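Local coordinates for PF04016 domain protein (PDB 3L5O) that is of unknown function but may take part in heavy-metal chelation, combining enolase-like and Rossmann-like folds around a probable adenosyl-binding site, at residues N137-K142 with C187-I192; R214-G219 with L233-G238; P178-I183 with P203-L208. All blocks are in the same frame, centred on the assembly; numbering follows the deposited sequence.

Interaction 1 (N137-K142 with C187-I192); sequences NEVKGK and CDYVYI
The ring of Y189 is bordered by three residues: V139 lies over one face, K142 CG stands at the edge near the ring plane, and E138 comes in obliquely. Y189 opens strand 189-193, the central strand of the mixed, mostly parallel sheet in the Rossmann-like part of the protein, and its partners come from two overlapping beta turns, type I from N137 to K140 and type II from V139 to K142, that lead into the neighbouring strand 143-147. V139 CG1 makes a CH-pi contact with the Y189 ring, 4.1 Å from its centroid and 24° off the normal, displaced toward the rim. On the same side of the ring, but displaced toward its hydroxyl end, E138 crosses the tyrosine at about a right angle, its CG 3.3 Å from Y189 OH. The extended E138 chain, with CG swung anti to the nitrogen (chi1 -156°), carries the carboxylate obliquely against the ring, the two planes 21° apart and E138 OE1 3.4 Å from Y189 CE1. That oxygen is bound chiefly by R214, so the tyrosine flanks a salt bridge. With a leucine in place of Y189, V139 CG1 would probably lose the flat surface it rests on, and the E138 carboxylate one of the walls beside it. K142 meets the strand mainly through its aliphatic root: CB packs 3.6 Å from D188 OD2, an oxygen that accepts a hydrogen bond from K143 N. The ammonium bends away, leaving K142 NZ 5.6 Å from D188 OD2, too far for contact, though the charges probably attract weakly. The type II turn is closed by K142 N donating to V139 O at 3.0 Å. Deeper in, Y191 OH, hydrogen-bonded with S135 OG, lies 3.6 Å from V139 CG1.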
ATOM      1  N   ASN A 137     -13.740  14.111 -11.681  1.00 57.13           N
ATOM      2  CA  ASN A 137     -14.911  14.094 -12.557  1.00 57.53           C
ATOM      3  C   ASN A 137     -15.844  12.914 -12.279  1.00 55.46           C
ATOM      4  O   ASN A 137     -17.055  13.076 -12.164  1.00 52.11           O
ATOM      5  CB  ASN A 137     -14.474  14.103 -14.024  1.00 59.06           C
ATOM      6  CG  ASN A 137     -14.044  15.478 -14.482  1.00 63.02           C
ATOM      7  OD1 ASN A 137     -14.844  16.412 -14.492  1.00 71.42           O
ATOM      8  ND2 ASN A 137     -12.775  15.615 -14.850  1.00 71.14           N
ATOM      9  N   GLU A 138     -15.260  11.739 -12.114  1.00 56.37           N
ATOM     10  CA  GLU A 138     -16.018  10.504 -11.967  1.00 58.21           C
ATOM     11  C   GLU A 138     -16.872  10.429 -10.706  1.00 56.62           C
ATOM     12  O   GLU A 138     -17.961   9.865 -10.730  1.00 56.54           O
ATOM     13  CB  GLU A 138     -15.059   9.336 -11.946  1.00 60.66           C
ATOM     14  CG  GLU A 138     -15.707   8.049 -12.374  1.00 68.85           C
ATOM     15  CD  GLU A 138     -14.708   6.935 -12.388  1.00 76.09           C
ATOM     16  OE1 GLU A 138     -13.957   6.840 -11.394  1.00 84.60           O
ATOM     17  OE2 GLU A 138     -14.677   6.183 -13.388  1.00 83.81           O
ATOM     18  N   VAL A 139     -16.366  11.001  -9.614  1.00 53.87           N
ATOM     19  CA  VAL A 139     -17.003  10.897  -8.307  1.00 51.14           C
ATOM     20  C   VAL A 139     -17.929  12.054  -7.985  1.00 49.12           C
ATOM     21  O   VAL A 139     -18.503  12.074  -6.907  1.00 47.91           O
ATOM     22  CB  VAL A 139     -15.954  10.771  -7.173  1.00 50.88           C
ATOM     23  CG1 VAL A 139     -15.037   9.591  -7.412  1.00 51.83           C
ATOM     24  CG2 VAL A 139     -15.149  12.067  -7.002  1.00 55.02           C
ATOM     25  N   LYS A 140     -18.065  13.013  -8.902  1.00 48.11           N
ATOM     26  CA  LYS A 140     -18.905  14.179  -8.699  1.00 49.42           C
ATOM     27  C   LYS A 140     -20.333  13.745  -8.401  1.00 47.95           C
ATOM     28  O   LYS A 140     -20.906  12.984  -9.170  1.00 46.28           O
ATOM     29  CB  LYS A 140     -18.929  15.073  -9.966  1.00 51.25           C
ATOM     30  CG  LYS A 140     -17.814  16.122 -10.077  1.00 54.86           C
ATOM     31  CD  LYS A 140     -18.218  17.284 -11.036  1.00 57.78           C
ATOM     32  CE  LYS A 140     -17.513  18.618 -10.686  1.00 66.65           C
ATOM     33  NZ  LYS A 140     -16.015  18.527 -10.748  1.00 70.40           N
ATOM     34  N   GLY A 141     -20.892  14.237  -7.297  1.00 46.28           N
ATOM     35  CA  GLY A 141     -22.246  13.934  -6.878  1.00 46.13           C
ATOM     36  C   GLY A 141     -22.453  12.551  -6.280  1.00 46.21           C
ATOM     37  O   GLY A 141     -23.567  12.185  -5.951  1.00 46.67           O
ATOM     38  N   LYS A 142     -21.380  11.796  -6.100  1.00 45.73           N
ATOM     39  CA  LYS A 142     -21.471  10.405  -5.668  1.00 45.31           C
ATOM     40  C   LYS A 142     -21.039  10.258  -4.224  1.00 43.15           C
ATOM     41  O   LYS A 142     -20.489  11.178  -3.634  1.00 41.26           O
ATOM     42  CB  LYS A 142     -20.620   9.523  -6.574  1.00 46.47           C
ATOM     43  CG  LYS A 142     -20.984   9.602  -8.044  1.00 46.57           C
ATOM     44  CD  LYS A 142     -22.436   9.228  -8.286  1.00 51.94           C
ATOM     45  CE  LYS A 142     -22.657   8.816  -9.720  1.00 56.53           C
ATOM     46  NZ  LYS A 142     -24.115   8.816 -10.077  1.00 61.00           N
ATOM     47  N   CYS A 187     -21.244   3.191  -0.306  1.00 42.57           N
ATOM     48  CA  CYS A 187     -20.345   4.002  -1.149  1.00 42.13           C
ATOM     49  C   CYS A 187     -20.277   3.535  -2.591  1.00 43.08           C
ATOM     50  O   CYS A 187     -20.211   2.342  -2.858  1.00 43.92           O
ATOM     51  CB  CYS A 187     -18.954   4.050  -0.544  1.00 42.11           C
ATOM     52  SG  CYS A 187     -18.907   5.009   0.989  1.00 42.49           S
ATOM     53  N   ASP A 188     -20.367   4.495  -3.512  1.00 43.10           N
ATOM     54  CA  ASP A 188     -20.145   4.258  -4.936  1.00 43.24           C
ATOM     55  C   ASP A 188     -18.679   4.075  -5.288  1.00 41.74           C
ATOM     56  O   ASP A 188     -18.349   3.369  -6.229  1.00 39.70           O
ATOM     57  CB  ASP A 188     -20.692   5.440  -5.736  1.00 38.92           C
ATOM     58  CG  ASP A 188     -22.138   5.710  -5.435  1.00 49.57           C
ATOM     59  OD1 ASP A 188     -22.948   4.758  -5.547  1.00 47.58           O
ATOM     60  OD2 ASP A 188     -22.545   6.830  -5.059  1.00 43.74           O
ATOM     61  N   TYR A 189     -17.801   4.774  -4.575  1.00 43.15           N
ATOM     62  CA  TYR A 189     -16.356   4.693  -4.812  1.00 41.40           C
ATOM     63  C   TYR A 189     -15.661   4.612  -3.473  1.00 43.38           C
ATOM     64  O   TYR A 189     -16.009   5.340  -2.547  1.00 43.21           O
ATOM     65  CB  TYR A 189     -15.835   5.911  -5.566  1.00 42.57           C
ATOM     66  CG  TYR A 189     -16.353   5.988  -6.966  1.00 42.51           C
ATOM     67  CD1 TYR A 189     -15.705   5.318  -7.996  1.00 45.06           C
ATOM     68  CD2 TYR A 189     -17.538   6.676  -7.263  1.00 47.78           C
ATOM     69  CE1 TYR A 189     -16.188   5.353  -9.289  1.00 44.74           C
ATOM     70  CE2 TYR A 189     -18.044   6.713  -8.585  1.00 44.33           C
ATOM     71  CZ  TYR A 189     -17.359   6.030  -9.576  1.00 45.70           C
ATOM     72  OH  TYR A 189     -17.816   6.033 -10.870  1.00 51.24           O
ATOM     73  N   VAL A 190     -14.669   3.740  -3.379  1.00 43.07           N
ATOM     74  CA  VAL A 190     -13.913   3.553  -2.135  1.00 43.20           C
ATOM     75  C   VAL A 190     -12.413   3.570  -2.412  1.00 42.19           C
ATOM     76  O   VAL A 190     -11.943   2.933  -3.345  1.00 42.32           O
ATOM     77  CB  VAL A 190     -14.307   2.224  -1.455  1.00 40.16           C
ATOM     78  CG1 VAL A 190     -13.475   1.989  -0.221  1.00 44.08           C
ATOM     79  CG2 VAL A 190     -15.788   2.228  -1.115  1.00 42.04           C
ATOM     80  N   TYR A 191     -11.678   4.321  -1.605  1.00 41.64           N
ATOM     81  CA  TYR A 191     -10.217   4.316  -1.588  1.00 39.55           C
ATOM     82  C   TYR A 191      -9.715   3.845  -0.234  1.00 41.51           C
ATOM     83  O   TYR A 191     -10.170   4.333   0.808  1.00 41.10           O
ATOM     84  CB  TYR A 191      -9.675   5.739  -1.831  1.00 41.48           C
ATOM     85  CG  TYR A 191     -10.225   6.348  -3.074  1.00 44.96           C
ATOM     86  CD1 TYR A 191     -11.516   6.891  -3.072  1.00 48.81           C
ATOM     87  CD2 TYR A 191      -9.498   6.360  -4.263  1.00 44.84           C
ATOM     88  CE1 TYR A 191     -12.072   7.421  -4.203  1.00 44.53           C
ATOM     89  CE2 TYR A 191     -10.050   6.925  -5.423  1.00 48.96           C
ATOM     90  CZ  TYR A 191     -11.348   7.445  -5.379  1.00 53.47           C
ATOM     91  OH  TYR A 191     -11.958   7.985  -6.487  1.00 54.24           O
ATOM     92  N   ILE A 192      -8.740   2.946  -0.232  1.00 41.19           N
ATOM     93  CA  ILE A 192      -8.238   2.372   0.990  1.00 43.45           C
ATOM     94  C   ILE A 192      -6.716   2.483   1.000  1.00 43.29           C
ATOM     95  O   ILE A 192      -6.041   2.030   0.074  1.00 46.03           O
ATOM     96  CB  ILE A 192      -8.641   0.883   1.124  1.00 41.53           C
ATOM     97  CG1 ILE A 192     -10.160   0.686   1.058  1.00 47.82           C
ATOM     98  CG2 ILE A 192      -8.117   0.288   2.446  1.00 41.45           C
ATOM     99  CD1 ILE A 192     -10.554  -0.770   0.760  1.00 43.79           C
TER

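Interaction 2 (R214-G219 with L233-G238); sequences RITLVG and LQELSG. With EDO (1,2-ethanediol), chain F.
I215 O is gripped by two consecutive backbone amides, Q234 N at 3.0 Å and, more weakly, E235 N at 3.2 Å. This doubled acceptor marks the start of a parallel strand pair, 214-218 beside 235-238, within the Rossmann-like sheet; the axes of the two short strand segments are inclined at 23°. Q234 also answers in the other direction. Its chain bends back at chi2 (80°), so that Q234 OE1 takes the hydrogen of I215 N at 2.9 Å, the donor tilted from the carbonyl plane. A side-chain amide thus stands in for a backbone carbonyl where the regular pairing has not yet begun. Further along the pattern becomes that of a parallel sheet: L217 N donates to E235 O and L217 O accepts from S237 N at 2.8 Å in a nearly straight bond, after which G219 N reaches S237 O. On the sheet face carrying T216, V218, E235 and S237, the T216 and E235 side chains run side by side, with T216 CG2 3.3 Å from E235 OE2. E235 OE1 lies over a face of the R214 guanidinium, 4.0 Å from NH1. This is a long, purely electrostatic pairing, since no N-H points at the oxygen. The stronger partner of R214 is E138. In one of its two conformers, S237 OG is hydrogen-bonded with T267 OG1 on the adjoining strand 263-269. The other face is apolar: L233 CD2 sits 3.7 Å from I215 CG2 and also touches L217 CB, which L236 CD2 meets as well. Just past the end of strand 214-218, beside G238, a 1,2-ethanediol, probably from the crystallisation liquor, is bound also by Y260 OH, and its O2 donates to G238 O at 3.0 Å.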
ATOM      1  N   ARG A 214     -16.055   1.180  -7.978  1.00 44.20           N
ATOM      2  CA  ARG A 214     -14.623   0.978  -7.948  1.00 43.45           C
ATOM      3  C   ARG A 214     -14.015   1.108  -6.558  1.00 44.44           C
ATOM      4  O   ARG A 214     -14.358   2.048  -5.806  1.00 42.93           O
ATOM      5  CB  ARG A 214     -13.952   1.980  -8.864  1.00 45.04           C
ATOM      6  CG  ARG A 214     -12.452   1.756  -8.994  1.00 49.79           C
ATOM      7  CD  ARG A 214     -11.755   2.930  -9.584  1.00 58.28           C
ATOM      8  NE  ARG A 214     -12.191   3.099 -10.957  1.00 63.85           N
ATOM      9  CZ  ARG A 214     -12.232   4.258 -11.603  1.00 77.06           C
ATOM     10  NH1 ARG A 214     -11.856   5.397 -11.011  1.00 72.33           N
ATOM     11  NH2 ARG A 214     -12.658   4.276 -12.865  1.00 79.76           N
ATOM     12  N   ILE A 215     -13.069   0.197  -6.269  1.00 41.93           N
ATOM     13  CA  ILE A 215     -12.245   0.198  -5.058  1.00 42.00           C
ATOM     14  C   ILE A 215     -10.773   0.312  -5.470  1.00 42.08           C
ATOM     15  O   ILE A 215     -10.294  -0.462  -6.317  1.00 42.53           O
ATOM     16  CB  ILE A 215     -12.442  -1.094  -4.223  1.00 40.80           C
ATOM     17  CG1 ILE A 215     -13.913  -1.387  -3.957  1.00 46.96           C
ATOM     18  CG2 ILE A 215     -11.644  -0.974  -2.863  1.00 50.67           C
ATOM     19  CD1 ILE A 215     -14.165  -2.841  -3.591  1.00 46.29           C
ATOM     20  N   THR A 216     -10.076   1.276  -4.871  1.00 42.25           N
ATOM     21  CA  THR A 216      -8.678   1.591  -5.157  1.00 42.14           C
ATOM     22  C   THR A 216      -7.861   1.442  -3.898  1.00 43.45           C
ATOM     23  O   THR A 216      -8.288   1.919  -2.850  1.00 44.79           O
ATOM     24  CB  THR A 216      -8.576   3.055  -5.630  1.00 42.36           C
ATOM     25  OG1 THR A 216      -9.385   3.255  -6.797  1.00 42.14           O
ATOM     26  CG2 THR A 216      -7.171   3.430  -6.075  1.00 44.64           C
ATOM     27  N   LEU A 217      -6.717   0.759  -3.991  1.00 44.05           N
ATOM     28  CA  LEU A 217      -5.690   0.692  -2.928  1.00 43.34           C
ATOM     29  C   LEU A 217      -4.638   1.715  -3.235  1.00 43.63           C
ATOM     30  O   LEU A 217      -4.198   1.795  -4.371  1.00 44.45           O
ATOM     31  CB  LEU A 217      -5.069  -0.692  -2.858  1.00 47.15           C
ATOM     32  CG  LEU A 217      -4.312  -1.054  -1.582  1.00 43.80           C
ATOM     33  CD1 LEU A 217      -5.256  -1.267  -0.444  1.00 43.50           C
ATOM     34  CD2 LEU A 217      -3.512  -2.355  -1.862  1.00 46.58           C
ATOM     35  N   VAL A 218      -4.296   2.561  -2.257  1.00 41.73           N
ATOM     36  CA  VAL A 218      -3.494   3.757  -2.509  1.00 41.51           C
ATOM     37  C   VAL A 218      -2.380   3.902  -1.503  1.00 43.64           C
ATOM     38  O   VAL A 218      -2.575   3.714  -0.299  1.00 46.42           O
ATOM     39  CB  VAL A 218      -4.345   5.096  -2.369  1.00 45.57           C
ATOM     40  CG1 VAL A 218      -3.499   6.328  -2.712  1.00 43.35           C
ATOM     41  CG2 VAL A 218      -5.563   5.065  -3.212  1.00 47.18           C
ATOM     42  N   GLY A 219      -1.222   4.329  -1.989  1.00 42.56           N
ATOM     43  CA  GLY A 219      -0.130   4.714  -1.134  1.00 39.79           C
ATOM     44  C   GLY A 219       1.156   4.036  -1.606  1.00 43.27           C
ATOM     45  O   GLY A 219       1.132   3.152  -2.453  1.00 42.03           O
ATOM     46  N   LEU A 233     -10.280  -5.861  -5.816  1.00 46.66           N
ATOM     47  CA  LEU A 233      -9.829  -4.510  -6.130  1.00 46.88           C
ATOM     48  C   LEU A 233      -9.932  -4.215  -7.633  1.00 46.12           C
ATOM     49  O   LEU A 233      -9.744  -5.109  -8.456  1.00 46.37           O
ATOM     50  CB  LEU A 233      -8.378  -4.331  -5.681  1.00 46.25           C
ATOM     51  CG  LEU A 233      -8.165  -4.141  -4.170  1.00 48.20           C
ATOM     52  CD1 LEU A 233      -6.757  -4.462  -3.773  1.00 45.93           C
ATOM     53  CD2 LEU A 233      -8.514  -2.678  -3.740  1.00 47.53           C
ATOM     54  N   GLN A 234     -10.212  -2.954  -7.992  1.00 44.65           N
ATOM     55  CA  GLN A 234     -10.255  -2.542  -9.397  1.00 44.11           C
ATOM     56  C   GLN A 234      -9.199  -1.505  -9.784  1.00 43.61           C
ATOM     57  O   GLN A 234      -9.063  -1.174 -10.956  1.00 42.55           O
ATOM     58  CB  GLN A 234     -11.646  -2.047  -9.780  1.00 46.34           C
ATOM     59  CG  GLN A 234     -12.731  -3.105  -9.646  1.00 48.68           C
ATOM     60  CD  GLN A 234     -13.204  -3.288  -8.214  1.00 48.49           C
ATOM     61  OE1 GLN A 234     -13.567  -2.326  -7.553  1.00 44.88           O
ATOM     62  NE2 GLN A 234     -13.222  -4.539  -7.746  1.00 47.15           N
ATOM     63  N   GLU A 235      -8.440  -0.996  -8.816  1.00 45.20           N
ATOM     64  CA  GLU A 235      -7.351  -0.071  -9.127  1.00 45.15           C
ATOM     65  C   GLU A 235      -6.288  -0.080  -8.037  1.00 44.72           C
ATOM     66  O   GLU A 235      -6.564  -0.234  -6.848  1.00 43.78           O
ATOM     67  CB  GLU A 235      -7.879   1.365  -9.356  1.00 46.35           C
ATOM     68  CG  GLU A 235      -6.799   2.422  -9.654  1.00 45.26           C
ATOM     69  CD  GLU A 235      -7.369   3.830  -9.868  1.00 49.24           C
ATOM     70  OE1 GLU A 235      -8.133   4.018 -10.810  1.00 48.74           O
ATOM     71  OE2 GLU A 235      -7.036   4.757  -9.100  1.00 59.92           O
ATOM     72  N   LEU A 236      -5.055   0.115  -8.461  1.00 43.35           N
ATOM     73  CA  LEU A 236      -3.928   0.137  -7.562  1.00 42.07           C
ATOM     74  C   LEU A 236      -3.112   1.362  -7.879  1.00 44.10           C
ATOM     75  O   LEU A 236      -2.628   1.538  -8.993  1.00 44.74           O
ATOM     76  CB  LEU A 236      -3.072  -1.121  -7.745  1.00 45.62           C
ATOM     77  CG  LEU A 236      -3.802  -2.451  -7.584  1.00 43.40           C
ATOM     78  CD1 LEU A 236      -2.944  -3.573  -8.139  1.00 47.56           C
ATOM     79  CD2 LEU A 236      -4.198  -2.701  -6.144  1.00 45.86           C
ATOM     80  N   SER A 237      -2.982   2.227  -6.888  1.00 44.54           N
ATOM     81  CA  SER A 237      -2.278   3.490  -7.039  0.50 44.87           C
ATOM     82  C   SER A 237      -1.094   3.502  -6.098  1.00 44.11           C
ATOM     83  O   SER A 237      -1.252   3.744  -4.919  1.00 42.72           O
ATOM     84  CB  SER A 237      -3.228   4.646  -6.717  0.50 42.68           C
ATOM     85  OG  SER A 237      -4.216   4.771  -7.722  0.50 44.94           O
ATOM     86  N   GLY A 238       0.085   3.225  -6.619  1.00 44.70           N
ATOM     87  CA  GLY A 238       1.275   3.179  -5.797  1.00 46.42           C
ATOM     88  C   GLY A 238       2.395   4.068  -6.283  1.00 45.90           C
ATOM     89  O   GLY A 238       2.191   5.184  -6.735  1.00 44.41           O
TER
HETATM   90  C1  EDO F 307       0.028   6.933  -4.188  1.00 68.93           C
HETATM   91  O1  EDO F 307       1.264   7.219  -3.550  1.00 70.89           O
HETATM   92  C2  EDO F 307      -0.170   7.702  -5.486  1.00 71.35           C
HETATM   93  O2  EDO F 307      -0.309   6.861  -6.633  1.00 61.77           O

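Interaction 3 (P178-I183 with P203-L208); sequences PASEFI and PRLLEL
E181 and R204 approach at about a right angle, yet their charged ends lie nearly coplanar, the carboxylate and guanidinium planes only 18° apart. The arginine binds side-on: NE donates to E181 OE2 and NH2 to E181 OE1, each at 2.9 Å and almost straight, both oxygens being met on their syn sides. Bends at chi2 in both residues (-77° in E181, 55° in R204) turn the two chains so that this bidentate salt bridge can close between helices 180-183 and 202-208, fixing the rotation of both groups. Beneath it L208 crosses E181 at a steep angle, its CD2 branch 3.5 Å from E181 OE1, while the CD1 branch lies 3.7 Å from S180 O. S180 CB is directed at the opposing helix and packs on L205 CD2 (3.8 Å); the serine hydroxyl is hydrogen-bonded to L177 O. Polar and apolar layers therefore join the same two helices. Helix 202-208 belongs to the crossover from strand 189-193 to strand 214-218, with L205 resting on I192 of the sheet and L206 on I23 of helix 22-29, whereas S180 of helix 180-183 touches L166 of strand 162-167.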
ATOM      1  N   PRO A 178     -14.388   1.558  13.025  1.00 41.68           N
ATOM      2  CA  PRO A 178     -15.609   0.737  13.102  1.00 40.90           C
ATOM      3  C   PRO A 178     -16.806   1.267  12.272  1.00 40.01           C
ATOM      4  O   PRO A 178     -17.742   0.515  12.011  1.00 37.72           O
ATOM      5  CB  PRO A 178     -15.922   0.719  14.617  1.00 40.73           C
ATOM      6  CG  PRO A 178     -14.599   0.964  15.302  1.00 38.24           C
ATOM      7  CD  PRO A 178     -13.900   1.924  14.367  1.00 42.65           C
ATOM      8  N   ALA A 179     -16.794   2.537  11.891  1.00 38.46           N
ATOM      9  CA  ALA A 179     -17.837   3.103  11.057  1.00 40.53           C
ATOM     10  C   ALA A 179     -17.829   2.548   9.637  1.00 39.94           C
ATOM     11  O   ALA A 179     -18.798   2.696   8.931  1.00 40.27           O
ATOM     12  CB  ALA A 179     -17.764   4.638  11.039  1.00 42.14           C
ATOM     13  N   SER A 180     -16.758   1.888   9.240  1.00 39.74           N
ATOM     14  CA  SER A 180     -16.681   1.190   7.950  1.00 40.41           C
ATOM     15  C   SER A 180     -17.842   0.241   7.721  1.00 39.79           C
ATOM     16  O   SER A 180     -18.378   0.188   6.620  1.00 40.75           O
ATOM     17  CB  SER A 180     -15.347   0.460   7.827  1.00 43.45           C
ATOM     18  OG  SER A 180     -15.199  -0.507   8.829  1.00 41.42           O
ATOM     19  N   GLU A 181     -18.254  -0.478   8.766  1.00 39.54           N
ATOM     20  CA  GLU A 181     -19.374  -1.400   8.677  1.00 41.72           C
ATOM     21  C   GLU A 181     -20.683  -0.707   8.275  1.00 40.15           C
ATOM     22  O   GLU A 181     -21.560  -1.318   7.643  1.00 40.06           O
ATOM     23  CB  GLU A 181     -19.579  -2.136  10.011  1.00 37.68           C
ATOM     24  CG  GLU A 181     -18.467  -3.101  10.400  1.00 39.79           C
ATOM     25  CD  GLU A 181     -18.507  -4.412   9.636  1.00 39.65           C
ATOM     26  OE1 GLU A 181     -19.593  -4.783   9.133  1.00 40.25           O
ATOM     27  OE2 GLU A 181     -17.457  -5.066   9.531  1.00 38.21           O
ATOM     28  N   PHE A 182     -20.798   0.552   8.676  1.00 41.59           N
ATOM     29  CA  PHE A 182     -21.986   1.348   8.492  1.00 40.16           C
ATOM     30  C   PHE A 182     -21.908   2.155   7.194  1.00 43.52           C
ATOM     31  O   PHE A 182     -22.898   2.363   6.548  1.00 45.17           O
ATOM     32  CB  PHE A 182     -22.198   2.287   9.696  1.00 38.67           C
ATOM     33  CG  PHE A 182     -22.470   1.566  10.996  1.00 38.22           C
ATOM     34  CD1 PHE A 182     -21.447   0.983  11.709  1.00 44.08           C
ATOM     35  CD2 PHE A 182     -23.758   1.435  11.476  1.00 38.15           C
ATOM     36  CE1 PHE A 182     -21.702   0.301  12.902  1.00 39.32           C
ATOM     37  CE2 PHE A 182     -24.010   0.771  12.668  1.00 38.15           C
ATOM     38  CZ  PHE A 182     -22.971   0.209  13.378  1.00 36.00           C
ATOM     39  N   ILE A 183     -20.722   2.593   6.802  1.00 41.97           N
ATOM     40  CA  ILE A 183     -20.585   3.578   5.739  1.00 42.35           C
ATOM     41  C   ILE A 183     -20.194   2.967   4.410  1.00 43.03           C
ATOM     42  O   ILE A 183     -20.754   3.359   3.376  1.00 41.88           O
ATOM     43  CB  ILE A 183     -19.516   4.650   6.107  1.00 43.37           C
ATOM     44  CG1 ILE A 183     -20.037   5.520   7.238  1.00 46.03           C
ATOM     45  CG2 ILE A 183     -19.170   5.522   4.883  1.00 43.35           C
ATOM     46  CD1 ILE A 183     -19.095   6.545   7.645  1.00 47.87           C
ATOM     47  N   PRO A 203      -9.114  -7.324   4.064  1.00 42.74           N
ATOM     48  CA  PRO A 203     -10.123  -8.267   3.548  1.00 42.37           C
ATOM     49  C   PRO A 203     -11.546  -7.859   3.952  1.00 42.20           C
ATOM     50  O   PRO A 203     -12.428  -7.893   3.100  1.00 41.97           O
ATOM     51  CB  PRO A 203      -9.692  -9.606   4.132  1.00 44.24           C
ATOM     52  CG  PRO A 203      -8.205  -9.442   4.448  1.00 40.39           C
ATOM     53  CD  PRO A 203      -8.042  -8.006   4.844  1.00 41.41           C
ATOM     54  N   ARG A 204     -11.775  -7.411   5.185  1.00 40.51           N
ATOM     55  CA  ARG A 204     -13.135  -7.044   5.581  1.00 38.94           C
ATOM     56  C   ARG A 204     -13.567  -5.769   4.841  1.00 40.57           C
ATOM     57  O   ARG A 204     -14.687  -5.660   4.364  1.00 41.80           O
ATOM     58  CB  ARG A 204     -13.263  -6.865   7.096  1.00 38.85           C
ATOM     59  CG  ARG A 204     -14.690  -6.456   7.520  1.00 37.40           C
ATOM     60  CD  ARG A 204     -15.746  -7.430   7.011  1.00 37.50           C
ATOM     61  NE  ARG A 204     -17.079  -7.043   7.440  1.00 37.82           N
ATOM     62  CZ  ARG A 204     -18.206  -7.639   7.033  1.00 41.80           C
ATOM     63  NH1 ARG A 204     -18.159  -8.633   6.176  1.00 41.55           N
ATOM     64  NH2 ARG A 204     -19.376  -7.196   7.457  1.00 39.73           N
ATOM     65  N   LEU A 205     -12.646  -4.820   4.707  1.00 40.87           N
ATOM     66  CA  LEU A 205     -12.928  -3.598   3.982  1.00 39.57           C
ATOM     67  C   LEU A 205     -13.344  -3.874   2.555  1.00 41.69           C
ATOM     68  O   LEU A 205     -14.268  -3.249   2.048  1.00 40.04           O
ATOM     69  CB  LEU A 205     -11.717  -2.666   3.977  1.00 40.04           C
ATOM     70  CG  LEU A 205     -11.339  -2.073   5.331  1.00 40.36           C
ATOM     71  CD1 LEU A 205     -10.085  -1.235   5.212  1.00 42.69           C
ATOM     72  CD2 LEU A 205     -12.457  -1.253   5.977  1.00 42.10           C
ATOM     73  N   LEU A 206     -12.634  -4.783   1.909  1.00 40.62           N
ATOM     74  CA  LEU A 206     -13.004  -5.238   0.557  1.00 43.69           C
ATOM     75  C   LEU A 206     -14.401  -5.829   0.478  1.00 42.97           C
ATOM     76  O   LEU A 206     -15.136  -5.528  -0.463  1.00 44.28           O
ATOM     77  CB  LEU A 206     -11.957  -6.222   0.003  1.00 41.97           C
ATOM     78  CG  LEU A 206     -10.563  -5.591  -0.247  1.00 42.47           C
ATOM     79  CD1 LEU A 206      -9.619  -6.592  -0.890  1.00 45.63           C
ATOM     80  CD2 LEU A 206     -10.689  -4.337  -1.095  1.00 46.87           C
ATOM     81  N   GLU A 207     -14.773  -6.668   1.440  1.00 43.53           N
ATOM     82  CA  GLU A 207     -16.124  -7.243   1.481  1.00 43.09           C
ATOM     83  C   GLU A 207     -17.191  -6.173   1.722  1.00 45.67           C
ATOM     84  O   GLU A 207     -18.237  -6.176   1.078  1.00 46.85           O
ATOM     85  CB  GLU A 207     -16.204  -8.343   2.539  1.00 46.22           C
ATOM     86  CG  GLU A 207     -17.577  -8.996   2.684  1.00 58.51           C
ATOM     87  CD  GLU A 207     -17.931 -10.011   1.584  1.00 64.52           C
ATOM     88  OE1 GLU A 207     -17.170 -10.147   0.599  1.00 71.72           O
ATOM     89  OE2 GLU A 207     -18.982 -10.677   1.717  1.00 69.13           O
ATOM     90  N   LEU A 208     -16.926  -5.226   2.615  1.00 42.53           N
ATOM     91  CA  LEU A 208     -17.858  -4.145   2.845  1.00 42.91           C
ATOM     92  C   LEU A 208     -18.073  -3.280   1.602  1.00 41.96           C
ATOM     93  O   LEU A 208     -19.159  -2.739   1.403  1.00 41.82           O
ATOM     94  CB  LEU A 208     -17.351  -3.256   3.991  1.00 41.22           C
ATOM     95  CG  LEU A 208     -17.383  -3.922   5.350  1.00 37.91           C
ATOM     96  CD1 LEU A 208     -16.632  -3.078   6.354  1.00 40.29           C
ATOM     97  CD2 LEU A 208     -18.805  -4.137   5.748  1.00 39.63           C
TER

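In the fold
All three contacts belong to the Rossmann-like region. Interactions 1 and 2, with centres 12 Å apart, share its sheet through neighbouring strands 189-193 and 214-218: I192 N lies 2.8 Å from T216 O, probably hydrogen-bonded, and E138 OE1 and R214 NH1 form a 2.6 Å salt bridge. Interaction 3, about 16 Å between centres from each of the others, supplies helices over one sheet face. There L205 CD1 meets I192 CG2 at 3.7 Å and L206 CD2 meets L233 CD2 at 3.8 Å. Bound ethanediol in interaction 2 lies beside the C-terminal end of strand 214-218, the side of the sheet where Rossmann-like folds usually hold ligands; whether it marks a functional pocket here remains open.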